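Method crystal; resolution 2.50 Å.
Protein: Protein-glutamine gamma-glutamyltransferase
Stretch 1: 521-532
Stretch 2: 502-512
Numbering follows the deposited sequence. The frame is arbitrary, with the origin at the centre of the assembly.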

# COMPACT_ATOMS: atom_id res chain seq x y z
N GLY A 521 -10.94 25.20 -5.51
CA GLY A 521 -11.20 26.49 -6.14
C GLY A 521 -11.71 26.52 -7.59
O GLY A 521 -10.97 26.15 -8.52
N GLU A 522 -12.95 26.98 -7.79
CA GLU A 522 -13.55 27.08 -9.12
C GLU A 522 -12.81 28.16 -9.93
O GLU A 522 -13.26 29.30 -10.00
CB GLU A 522 -15.04 27.43 -8.99
CG GLU A 522 -15.69 28.05 -10.23
CD GLU A 522 -16.04 27.03 -11.30
OE1 GLU A 522 -16.83 26.08 -11.04
OE2 GLU A 522 -15.52 27.20 -12.43
N CYS A 523 -11.67 27.80 -10.53
CA CYS A 523 -10.90 28.78 -11.28
C CYS A 523 -11.36 29.15 -12.70
O CYS A 523 -10.52 29.47 -13.55
CB CYS A 523 -9.41 28.41 -11.31
SG CYS A 523 -9.07 26.70 -11.53
N GLN A 524 -12.68 29.08 -12.93
CA GLN A 524 -13.33 29.49 -14.18
C GLN A 524 -14.36 28.60 -14.83
O GLN A 524 -14.18 27.41 -14.97
CB GLN A 524 -12.32 29.92 -15.24
CG GLN A 524 -11.92 28.90 -16.23
CD GLN A 524 -10.83 29.45 -17.12
OE1 GLN A 524 -11.00 29.55 -18.34
NE2 GLN A 524 -9.69 29.83 -16.52
N ARG A 525 -15.44 29.25 -15.25
CA ARG A 525 -16.60 28.63 -15.88
C ARG A 525 -16.90 29.37 -17.21
O ARG A 525 -16.32 30.42 -17.48
CB ARG A 525 -17.75 28.74 -14.90
CG ARG A 525 -19.06 28.23 -15.36
CD ARG A 525 -20.11 28.75 -14.42
NE ARG A 525 -20.10 28.05 -13.15
CZ ARG A 525 -21.00 27.14 -12.81
NH1 ARG A 525 -20.90 26.54 -11.63
NH2 ARG A 525 -21.99 26.83 -13.65
N LYS A 526 -17.80 28.83 -18.04
CA LYS A 526 -18.08 29.48 -19.33
C LYS A 526 -19.14 28.70 -20.08
O LYS A 526 -19.05 27.49 -20.19
CB LYS A 526 -16.78 29.50 -20.14
CG LYS A 526 -16.83 29.99 -21.58
CD LYS A 526 -15.42 29.79 -22.19
CE LYS A 526 -15.27 30.29 -23.62
NZ LYS A 526 -14.60 29.25 -24.48
N THR A 527 -20.16 29.38 -20.58
CA THR A 527 -21.21 28.71 -21.35
C THR A 527 -21.27 29.28 -22.74
O THR A 527 -21.28 30.49 -22.92
CB THR A 527 -22.57 28.86 -20.71
OG1 THR A 527 -22.66 27.97 -19.59
CG2 THR A 527 -23.66 28.49 -21.70
N ILE A 528 -21.32 28.40 -23.73
CA ILE A 528 -21.35 28.82 -25.12
C ILE A 528 -22.55 28.22 -25.79
O ILE A 528 -23.11 27.24 -25.31
CB ILE A 528 -20.08 28.34 -25.87
CG1 ILE A 528 -19.38 29.54 -26.48
CG2 ILE A 528 -20.43 27.32 -26.96
CD1 ILE A 528 -18.93 30.59 -25.48
N SER A 529 -22.94 28.84 -26.89
CA SER A 529 -24.04 28.31 -27.67
C SER A 529 -23.35 27.74 -28.88
O SER A 529 -22.48 28.38 -29.50
CB SER A 529 -25.03 29.40 -28.06
OG SER A 529 -26.15 29.35 -27.18
N VAL A 530 -23.74 26.53 -29.23
CA VAL A 530 -23.08 25.85 -30.30
C VAL A 530 -24.02 25.27 -31.35
O VAL A 530 -25.16 24.88 -31.04
CB VAL A 530 -22.19 24.73 -29.64
CG1 VAL A 530 -22.60 23.34 -30.07
CG2 VAL A 530 -20.76 24.98 -29.93
N THR A 531 -23.58 25.30 -32.61
CA THR A 531 -24.35 24.63 -33.67
C THR A 531 -23.29 23.87 -34.43
O THR A 531 -22.44 24.44 -35.11
CB THR A 531 -25.13 25.56 -34.65
OG1 THR A 531 -25.93 24.73 -35.51
CG2 THR A 531 -24.18 26.44 -35.47
N VAL A 532 -23.30 22.56 -34.24
CA VAL A 532 -22.33 21.74 -34.88
C VAL A 532 -23.04 20.94 -35.94
O VAL A 532 -24.02 20.26 -35.70
CB VAL A 532 -21.65 20.85 -33.88
CG1 VAL A 532 -20.50 20.13 -34.56
CG2 VAL A 532 -21.14 21.69 -32.73
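Stretch 2 (502-512) AHAQLTMLAMA

Stretch 2 is extended throughout (502-512) and pairs antiparallel with strand 525-532, the N-to-C directions lying 158° apart and the axes approaching to 4.5 Å. The register sets Val532 against Ala502, Thr527 against Thr507 and Arg525 against Leu509. Hydrogen-bonded pairs alternate with non-hydrogen-bonded ones: at Ile528 and Leu506 both bonds are 2.8 Å (Leu506 N to Ile528 O, Ile528 N to Leu506 O), whereas at Lys526 and Met508 a short bond from Met508 N to Lys526 O (2.7 Å) faces a weak return bond from Lys526 N to Met508 O (2.8 Å). Beyond the strand, the 521-524 segment still follows stretch 2, with Ala510 N bonded to Gln524 O (2.7 Å) and Ala512 N to Gly521 O (2.8 Å).

Side chains of the non-hydrogen-bonded pairs share one face, where the close backbones bring polar groups together. Thr531, with chi1 t, places OG1 2.8 Å from His503 ND1, at the edge of the imidazole and within hydrogen-bonding geometry; the histidine chi1 is off-well at -16°. Thr527 and Thr507, both m, direct their hydroxyls at each other, OG1 to OG1 3.2 Å, in a hydrogen bond. Gln505 folds back through chi1 t and chi2 p, so that NE2 makes a weak hydrogen bond to Ser529 OG (3.1 Å). Arg525 extends through t, t before turning at chi3 m, which lays one guanidinium face over Leu509, NH1 to CD2 3.7 Å.

The other face carries Lys526, Ile528, Val530 and Val532 beside Met508, Leu506, Ala504 and Ala502. Met508, m then t, brings its end nearer to stretch 1: CE lies 4.3 Å from Ile528 CB and 3.8 Å from NZ of the extended Lys526. Ile528 CG2 packs on Leu506 CB at 3.9 Å, although the end of the isoleucine side chain leads away.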

# COMPACT_ATOMS: atom_id res chain seq x y z
N ALA A 502 -26.97 20.24 -35.46
CA ALA A 502 -27.40 20.23 -34.08
C ALA A 502 -26.95 21.42 -33.32
O ALA A 502 -25.76 21.72 -33.24
CB ALA A 502 -26.91 19.01 -33.41
N HIS A 503 -27.90 22.11 -32.72
CA HIS A 503 -27.58 23.29 -31.95
C HIS A 503 -27.76 22.94 -30.48
O HIS A 503 -28.80 22.41 -30.09
CB HIS A 503 -28.53 24.45 -32.36
CG HIS A 503 -29.25 24.23 -33.66
ND1 HIS A 503 -28.69 24.52 -34.89
CD2 HIS A 503 -30.51 23.78 -33.92
CE1 HIS A 503 -29.57 24.28 -35.84
NE2 HIS A 503 -30.68 23.83 -35.29
N ALA A 504 -26.76 23.22 -29.66
CA ALA A 504 -26.86 22.89 -28.24
C ALA A 504 -26.15 23.92 -27.35
O ALA A 504 -25.49 24.85 -27.83
CB ALA A 504 -26.31 21.48 -28.00
N GLN A 505 -26.33 23.77 -26.05
CA GLN A 505 -25.73 24.69 -25.11
C GLN A 505 -24.58 23.98 -24.45
O GLN A 505 -24.76 22.93 -23.84
CB GLN A 505 -26.75 25.10 -24.05
CG GLN A 505 -26.47 26.43 -23.36
CD GLN A 505 -26.79 27.62 -24.24
OE1 GLN A 505 -27.76 27.59 -25.01
NE2 GLN A 505 -25.97 28.67 -24.15
N LEU A 506 -23.41 24.58 -24.54
CA LEU A 506 -22.21 23.99 -24.01
C LEU A 506 -21.65 24.69 -22.78
O LEU A 506 -21.03 25.75 -22.89
CB LEU A 506 -21.18 23.98 -25.14
CG LEU A 506 -19.91 23.13 -25.20
CD1 LEU A 506 -18.69 24.03 -25.13
CD2 LEU A 506 -19.90 22.10 -24.12
N THR A 507 -21.84 24.10 -21.62
CA THR A 507 -21.30 24.67 -20.38
C THR A 507 -19.97 24.00 -19.99
O THR A 507 -19.88 22.78 -19.96
CB THR A 507 -22.27 24.45 -19.23
OG1 THR A 507 -23.58 24.89 -19.61
CG2 THR A 507 -21.78 25.18 -17.99
N MET A 508 -18.96 24.80 -19.68
CA MET A 508 -17.66 24.26 -19.27
C MET A 508 -17.16 24.91 -17.99
O MET A 508 -17.29 26.12 -17.83
CB MET A 508 -16.63 24.50 -20.35
CG MET A 508 -17.16 24.40 -21.72
SD MET A 508 -15.90 25.15 -22.75
CE MET A 508 -16.88 26.27 -23.79
N LEU A 509 -16.62 24.12 -17.07
CA LEU A 509 -16.08 24.67 -15.83
C LEU A 509 -14.75 24.04 -15.56
O LEU A 509 -14.49 22.92 -15.96
CB LEU A 509 -16.92 24.34 -14.61
CG LEU A 509 -18.43 24.19 -14.44
CD1 LEU A 509 -19.01 23.08 -15.31
CD2 LEU A 509 -18.65 23.90 -12.94
N ALA A 510 -13.91 24.74 -14.83
CA ALA A 510 -12.62 24.21 -14.49
C ALA A 510 -12.42 24.62 -13.04
O ALA A 510 -12.38 25.81 -12.72
CB ALA A 510 -11.58 24.81 -15.38
N MET A 511 -12.34 23.63 -12.15
CA MET A 511 -12.18 23.89 -10.72
C MET A 511 -11.05 23.05 -10.20
O MET A 511 -10.83 21.96 -10.71
CB MET A 511 -13.43 23.49 -9.98
CG MET A 511 -13.46 22.01 -9.69
SD MET A 511 -15.12 21.32 -9.66
CE MET A 511 -15.74 22.06 -11.20
N ALA A 512 -10.33 23.54 -9.19
CA ALA A 512 -9.24 22.77 -8.61
C ALA A 512 -9.88 21.64 -7.79
O ALA A 512 -11.03 21.76 -7.36
CB ALA A 512 -8.38 23.64 -7.73